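Local coordinates for UspA domain-containing protein (Pyrococcus horikoshii, PDB 2DUM) that is of unassigned function but belongs to the universal stress protein A family and packs as a two-fold symmetric pair in the crystal, at the interface of chains A and B. Numbering follows the deposited sequence. Chains: chain A/B, Hypothetical protein PH0823.

Contact 1: the interface of chains A and B. Residues chain A 4-5, 31; chain B 5, 25, 29, 31-32.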
ATOM      1  N   MET A   4      11.762  -0.906  -5.956  1.00 28.30           N
ATOM      2  CA  MET A   4      10.592  -1.089  -4.918  1.00 34.17           C
ATOM      3  C   MET A   4      10.193  -2.502  -4.558  1.00 35.43           C
ATOM      4  O   MET A   4       9.711  -2.704  -3.479  1.00 37.51           O
ATOM      5  CB  MET A   4       9.178  -0.463  -5.195  1.00 30.93           C
ATOM      6  CG  MET A   4       9.139   0.981  -4.977  1.00 33.25           C
ATOM      7  SD  MET A   4       8.169   1.725  -3.644  1.00 36.64           S
ATOM      8  CE  MET A   4       7.738   0.418  -2.493  1.00 28.02           C
ATOM      9  N   PHE A   5      10.291  -3.447  -5.482  1.00 36.51           N
ATOM     10  CA  PHE A   5      10.168  -4.864  -5.182  1.00 36.76           C
ATOM     11  C   PHE A   5      11.566  -5.463  -4.953  1.00 35.54           C
ATOM     12  O   PHE A   5      11.757  -6.683  -5.021  1.00 36.35           O
ATOM     13  CB  PHE A   5       9.276  -5.619  -6.244  1.00 38.24           C
ATOM     14  CG  PHE A   5       7.850  -5.032  -6.329  1.00 42.66           C
ATOM     15  CD1 PHE A   5       6.791  -5.580  -5.576  1.00 42.72           C
ATOM     16  CD2 PHE A   5       7.591  -3.821  -7.054  1.00 48.07           C
ATOM     17  CE1 PHE A   5       5.516  -5.034  -5.566  1.00 39.63           C
ATOM     18  CE2 PHE A   5       6.251  -3.206  -7.036  1.00 42.43           C
ATOM     19  CZ  PHE A   5       5.237  -3.845  -6.283  1.00 42.57           C
ATOM     20  N   MET A  31       5.598  -8.427 -12.025  1.00 46.04           N
ATOM     21  CA  MET A  31       6.970  -7.862 -12.057  1.00 45.60           C
ATOM     22  C   MET A  31       7.789  -8.772 -11.148  1.00 46.90           C
ATOM     23  O   MET A  31       7.227  -9.695 -10.456  1.00 46.86           O
ATOM     24  CB  MET A  31       7.038  -6.394 -11.567  1.00 45.31           C
ATOM     25  CG  MET A  31       6.037  -5.420 -12.211  1.00 43.16           C
ATOM     26  SD  MET A  31       6.433  -3.767 -11.844  1.00 44.55           S
ATOM     27  CE  MET A  31       6.625  -3.856 -10.113  1.00 38.57           C
TER
ATOM     28  N   PHE B   5       2.822  -2.535 -11.737  1.00 35.46           N
ATOM     29  CA  PHE B   5       2.824  -1.073 -11.853  1.00 36.07           C
ATOM     30  C   PHE B   5       2.471  -0.738 -13.296  1.00 35.92           C
ATOM     31  O   PHE B   5       2.941   0.284 -13.922  1.00 34.97           O
ATOM     32  CB  PHE B   5       4.230  -0.541 -11.673  1.00 38.13           C
ATOM     33  CG  PHE B   5       4.645  -0.370 -10.276  1.00 41.61           C
ATOM     34  CD1 PHE B   5       5.968  -0.097  -9.977  1.00 46.87           C
ATOM     35  CD2 PHE B   5       3.747  -0.457  -9.237  1.00 45.56           C
ATOM     36  CE1 PHE B   5       6.398   0.091  -8.619  1.00 48.14           C
ATOM     37  CE2 PHE B   5       4.189  -0.287  -7.886  1.00 45.77           C
ATOM     38  CZ  PHE B   5       5.504  -0.021  -7.599  1.00 43.30           C
ATOM     39  N   PHE B  25       9.028   8.810  -4.159  1.00 48.26           N
ATOM     40  CA  PHE B  25       8.791   7.652  -4.945  1.00 47.71           C
ATOM     41  C   PHE B  25       9.904   7.549  -5.924  1.00 49.76           C
ATOM     42  O   PHE B  25      10.304   6.453  -6.382  1.00 49.85           O
ATOM     43  CB  PHE B  25       7.476   7.769  -5.695  1.00 45.63           C
ATOM     44  CG  PHE B  25       7.138   6.531  -6.411  1.00 43.01           C
ATOM     45  CD1 PHE B  25       7.702   6.253  -7.656  1.00 40.68           C
ATOM     46  CD2 PHE B  25       6.389   5.572  -5.810  1.00 38.84           C
ATOM     47  CE1 PHE B  25       7.466   5.054  -8.334  1.00 38.44           C
ATOM     48  CE2 PHE B  25       6.150   4.365  -6.502  1.00 39.76           C
ATOM     49  CZ  PHE B  25       6.695   4.118  -7.786  1.00 37.79           C
ATOM     50  N   ASN B  29      11.806   4.120  -5.938  1.00 50.12           N
ATOM     51  CA  ASN B  29      11.554   3.199  -6.942  1.00 49.89           C
ATOM     52  C   ASN B  29      12.723   3.193  -7.887  1.00 51.23           C
ATOM     53  O   ASN B  29      13.210   4.270  -8.294  1.00 51.92           O
ATOM     54  CB  ASN B  29      10.345   3.580  -7.689  1.00 49.01           C
ATOM     55  CG  ASN B  29       9.967   2.523  -8.572  1.00 47.11           C
ATOM     56  OD1 ASN B  29       9.875   2.737  -9.757  1.00 42.77           O
ATOM     57  ND2 ASN B  29       9.860   1.291  -8.023  1.00 45.95           N
ATOM     58  N   MET B  31      12.220   0.517 -10.145  1.00 48.08           N
ATOM     59  CA  MET B  31      11.447  -0.308 -11.054  1.00 46.56           C
ATOM     60  C   MET B  31      10.659   0.510 -12.064  1.00 47.09           C
ATOM     61  O   MET B  31      10.292   1.622 -11.799  1.00 46.21           O
ATOM     62  CB  MET B  31      10.558  -1.283 -10.274  1.00 46.91           C
ATOM     63  CG  MET B  31      11.372  -2.267  -9.407  1.00 44.80           C
ATOM     64  SD  MET B  31      10.155  -3.440  -9.085  1.00 44.26           S
ATOM     65  CE  MET B  31      10.891  -4.770 -10.094  1.00 42.70           C
ATOM     66  N   GLU B  32      10.463  -0.052 -13.253  1.00 47.41           N
ATOM     67  CA  GLU B  32       9.810   0.640 -14.311  1.00 49.19           C
ATOM     68  C   GLU B  32       8.268   0.565 -14.114  1.00 47.11           C
ATOM     69  O   GLU B  32       7.711  -0.482 -13.727  1.00 46.09           O
ATOM     70  CB  GLU B  32      10.217   0.015 -15.623  1.00 47.61           C
ATOM     71  CG  GLU B  32       9.496   0.708 -16.799  1.00 55.59           C
ATOM     72  CD  GLU B  32       9.241  -0.164 -18.125  1.00 57.47           C
ATOM     73  OE1 GLU B  32      10.109  -0.044 -19.087  1.00 66.04           O
ATOM     74  OE2 GLU B  32       8.146  -0.871 -18.218  1.00 63.27           O
TER
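The N-terminal segment just ahead of strand 7-11 and the loop after helix 16-28 meet their counterparts across the two-fold interface in a cluster of phenylalanine and methionine side chains. A:Phe5 and B:Phe5 reach toward each other from opposite directions and meet edge to face, with ring centroids 5.2 Å apart and planes turned by 64°. A:Phe5 supplies the edge: its CE2 stands over one face of the B:Phe5 ring, off centre, 3.3 Å from B:Phe5 CZ. Over that same face, also off centre, lies the A:Met31 methyl, CE, 3.8 Å from B:Phe5 CD1. A bend at chi3 (-50°) turns this methyl out of an otherwise extended chain, and the thioether crosses B:Phe5 at about a right angle. The methyl also touches B:Met31, CE to SD 3.7 Å. B:Met31 in turn runs across A:Phe5, its sulfur SD 3.3 Å from ring carbon CD2; a weak hydrogen bond from A:Phe5 N (3.6 Å) reaches the same sulfur. At one end A:Met4 lies across B:Asn29, CG 3.8 Å from CA, while the B:Asn29 amide nitrogen ND2 sits at the edge of the B:Phe5 ring, in plane. With an alanine in place of B:Phe5, the A:Phe5 edge and the A:Met31 methyl would probably lose the face they share, opening a gap in the middle of the cluster. B:Phe25, on helix 16-28, borders the patch beyond the A:Met4 sulfur, so the cluster sits where the first ordered residues, the end of this helix and its following loop converge on the partner.

Contact 2: the interface of chains A and B. Residues chain A 28, 154, 156; chain B 4, 119, 148-150.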
ATOM      1  N   ARG A  28      -2.625 -10.878  -9.614  1.00 50.64           N
ATOM      2  CA  ARG A  28      -2.415  -9.446  -9.802  1.00 50.00           C
ATOM      3  C   ARG A  28      -1.073  -9.113 -10.338  1.00 48.98           C
ATOM      4  O   ARG A  28      -1.004  -8.436 -11.347  1.00 48.70           O
ATOM      5  CB  ARG A  28      -2.609  -8.698  -8.486  1.00 50.41           C
ATOM      6  CG  ARG A  28      -3.982  -8.902  -7.960  1.00 52.23           C
ATOM      7  CD  ARG A  28      -4.429  -7.830  -7.041  1.00 58.58           C
ATOM      8  NE  ARG A  28      -5.793  -7.345  -7.371  1.00 63.43           N
ATOM      9  CZ  ARG A  28      -6.062  -6.381  -8.267  1.00 64.35           C
ATOM     10  NH1 ARG A  28      -7.325  -6.025  -8.469  1.00 63.80           N
ATOM     11  NH2 ARG A  28      -5.069  -5.779  -8.966  1.00 63.95           N
ATOM     12  N   ILE A 154      -2.687  -5.508  -0.033  1.00 42.27           N
ATOM     13  CA  ILE A 154      -3.259  -6.294  -1.134  1.00 46.53           C
ATOM     14  C   ILE A 154      -4.578  -6.776  -0.558  1.00 48.65           C
ATOM     15  O   ILE A 154      -4.748  -6.696   0.700  1.00 49.15           O
ATOM     16  CB  ILE A 154      -2.246  -7.399  -1.648  1.00 46.28           C
ATOM     17  CG1 ILE A 154      -2.158  -7.474  -3.156  1.00 47.65           C
ATOM     18  CG2 ILE A 154      -2.681  -8.777  -1.346  1.00 50.81           C
ATOM     19  CD1 ILE A 154      -1.115  -6.530  -3.785  1.00 52.42           C
ATOM     20  N   GLU A 156      -7.836  -8.589  -2.923  1.00 65.27           N
ATOM     21  CA  GLU A 156      -8.488  -9.668  -3.704  1.00 69.27           C
ATOM     22  C   GLU A 156      -8.551  -9.261  -5.173  1.00 72.69           C
ATOM     23  O   GLU A 156      -8.459  -8.065  -5.513  1.00 73.60           O
ATOM     24  CB  GLU A 156      -9.893 -10.081  -3.158  1.00 69.66           C
ATOM     25  CG  GLU A 156     -10.629 -11.254  -3.925  1.00 68.20           C
ATOM     26  CD  GLU A 156      -9.729 -12.532  -4.190  1.00 73.92           C
ATOM     27  OE1 GLU A 156      -9.104 -12.690  -5.293  1.00 75.48           O
ATOM     28  OE2 GLU A 156      -9.644 -13.400  -3.290  1.00 72.62           O
TER
ATOM     29  N   MET B   4       2.342  -5.770 -12.111  1.00 30.94           N
ATOM     30  CA  MET B   4       1.827  -4.780 -11.043  1.00 33.83           C
ATOM     31  C   MET B   4       2.005  -3.193 -10.914  1.00 35.34           C
ATOM     32  O   MET B   4       1.399  -2.585  -9.979  1.00 36.37           O
ATOM     33  CB  MET B   4       2.025  -5.300  -9.594  1.00 32.94           C
ATOM     34  CG  MET B   4       1.086  -4.518  -8.489  1.00 31.60           C
ATOM     35  SD  MET B   4       0.515  -5.507  -7.087  1.00 31.69           S
ATOM     36  CE  MET B   4      -1.124  -5.009  -6.889  1.00 29.27           C
ATOM     37  N   SER B 119      -4.090  -0.791 -11.907  1.00 38.17           N
ATOM     38  CA  SER B 119      -3.515  -2.018 -11.268  1.00 35.55           C
ATOM     39  C   SER B 119      -3.212  -1.825  -9.796  1.00 33.02           C
ATOM     40  O   SER B 119      -3.079  -2.798  -9.074  1.00 33.14           O
ATOM     41  CB  SER B 119      -2.235  -2.479 -11.969  1.00 35.56           C
ATOM     42  OG  SER B 119      -1.120  -1.664 -11.592  1.00 32.15           O
ATOM     43  N   LYS B 148     -11.588  -1.865  -4.014  1.00 41.00           N
ATOM     44  CA  LYS B 148     -11.201  -3.246  -4.278  1.00 40.26           C
ATOM     45  C   LYS B 148      -9.716  -3.459  -4.828  1.00 40.47           C
ATOM     46  O   LYS B 148      -9.095  -4.553  -4.643  1.00 40.63           O
ATOM     47  CB  LYS B 148     -12.338  -3.904  -5.051  1.00 39.50           C
ATOM     48  CG  LYS B 148     -13.452  -4.434  -4.020  1.00 41.60           C
ATOM     49  CD  LYS B 148     -14.986  -4.142  -4.306  1.00 41.03           C
ATOM     50  CE  LYS B 148     -15.522  -4.898  -5.547  1.00 48.36           C
ATOM     51  NZ  LYS B 148     -14.852  -4.698  -6.945  1.00 50.57           N
ATOM     52  N   LYS B 149      -9.142  -2.381  -5.407  1.00 38.90           N
ATOM     53  CA  LYS B 149      -7.793  -2.332  -5.982  1.00 37.10           C
ATOM     54  C   LYS B 149      -6.721  -2.437  -4.843  1.00 35.76           C
ATOM     55  O   LYS B 149      -7.047  -2.376  -3.622  1.00 37.70           O
ATOM     56  CB  LYS B 149      -7.658  -1.051  -6.871  1.00 36.53           C
ATOM     57  CG  LYS B 149      -8.469  -1.026  -8.213  1.00 32.81           C
ATOM     58  CD  LYS B 149      -8.979  -2.401  -8.572  1.00 36.27           C
ATOM     59  CE  LYS B 149      -8.676  -2.859 -10.001  1.00 41.23           C
ATOM     60  NZ  LYS B 149      -9.451  -2.009 -11.047  1.00 46.60           N
ATOM     61  N   PRO B 150      -5.469  -2.752  -5.179  1.00 33.33           N
ATOM     62  CA  PRO B 150      -4.561  -2.692  -4.057  1.00 32.13           C
ATOM     63  C   PRO B 150      -3.982  -1.323  -3.956  1.00 31.34           C
ATOM     64  O   PRO B 150      -4.126  -0.571  -4.886  1.00 32.02           O
ATOM     65  CB  PRO B 150      -3.514  -3.706  -4.431  1.00 31.58           C
ATOM     66  CG  PRO B 150      -4.084  -4.411  -5.719  1.00 31.21           C
ATOM     67  CD  PRO B 150      -4.835  -3.364  -6.345  1.00 32.67           C
TER
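A:Ile154, at the end of strand 151-154, packs its terminal methyl CD1 against the thioether end of B:Met4, 3.5 Å from the methyl CE. The two side chains cross at a slant. B:Met4 leaves its backbone with CG opposite the backbone N (chi1 -162°), then bends at chi2 and chi3 to bring CE to the isoleucine. The same CD1 lies 3.8 Å from CB of B:Pro150, whose ring runs alongside A:Ile154 and points the same way. Farther out, the proline ring meets A:Arg28, the last residue of helix 16-28. The arginine's aliphatic part makes the first contact, CD to B:Pro150 CG at 3.7 Å, and the CG-CD edge of the proline ring is set against one face of the guanidinium: B:Pro150 CG lies 3.4 Å above the A:Arg28 guanidinium plane, toward its rim, while A:Arg28 NH2 comes within 3.6 Å of B:Pro150 CD. This is packing against a flat cationic group rather than a polar bond. Within chain A, the backbone O of A:Glu156 accepts a weak hydrogen bond from A:Arg28 NE (3.3 Å) at the guanidinium edge, in plane, which may limit its turning. On the other side of the interface B:Ser119 OG makes a weak hydrogen bond to B:Met4 O. At the rim the aliphatic end of B:Lys149 crosses the arginine at about a right angle; its CE lies 3.8 Å from A:Arg28 NH1, with the ammonium NZ 5.2 Å from that nitrogen.

The C-alpha centres of contact 1 and contact 2 lie about 15 Å apart on one two-fold interface, and each has a twin with the chains exchanged. Helix 16-28 serves both, from opposite chains: B:Phe25 borders contact 1, while A:Arg28 is central to contact 2. The N-terminal segment is shared too, since A:Met4 enters contact 1 and B:Met4 enters contact 2, where strand 151-154 joins in. The same first ordered residues thus meet different surroundings in the patches given. That both patches are rich in apolar contacts is consistent with a dimer, although the crystal alone does not establish one in solution.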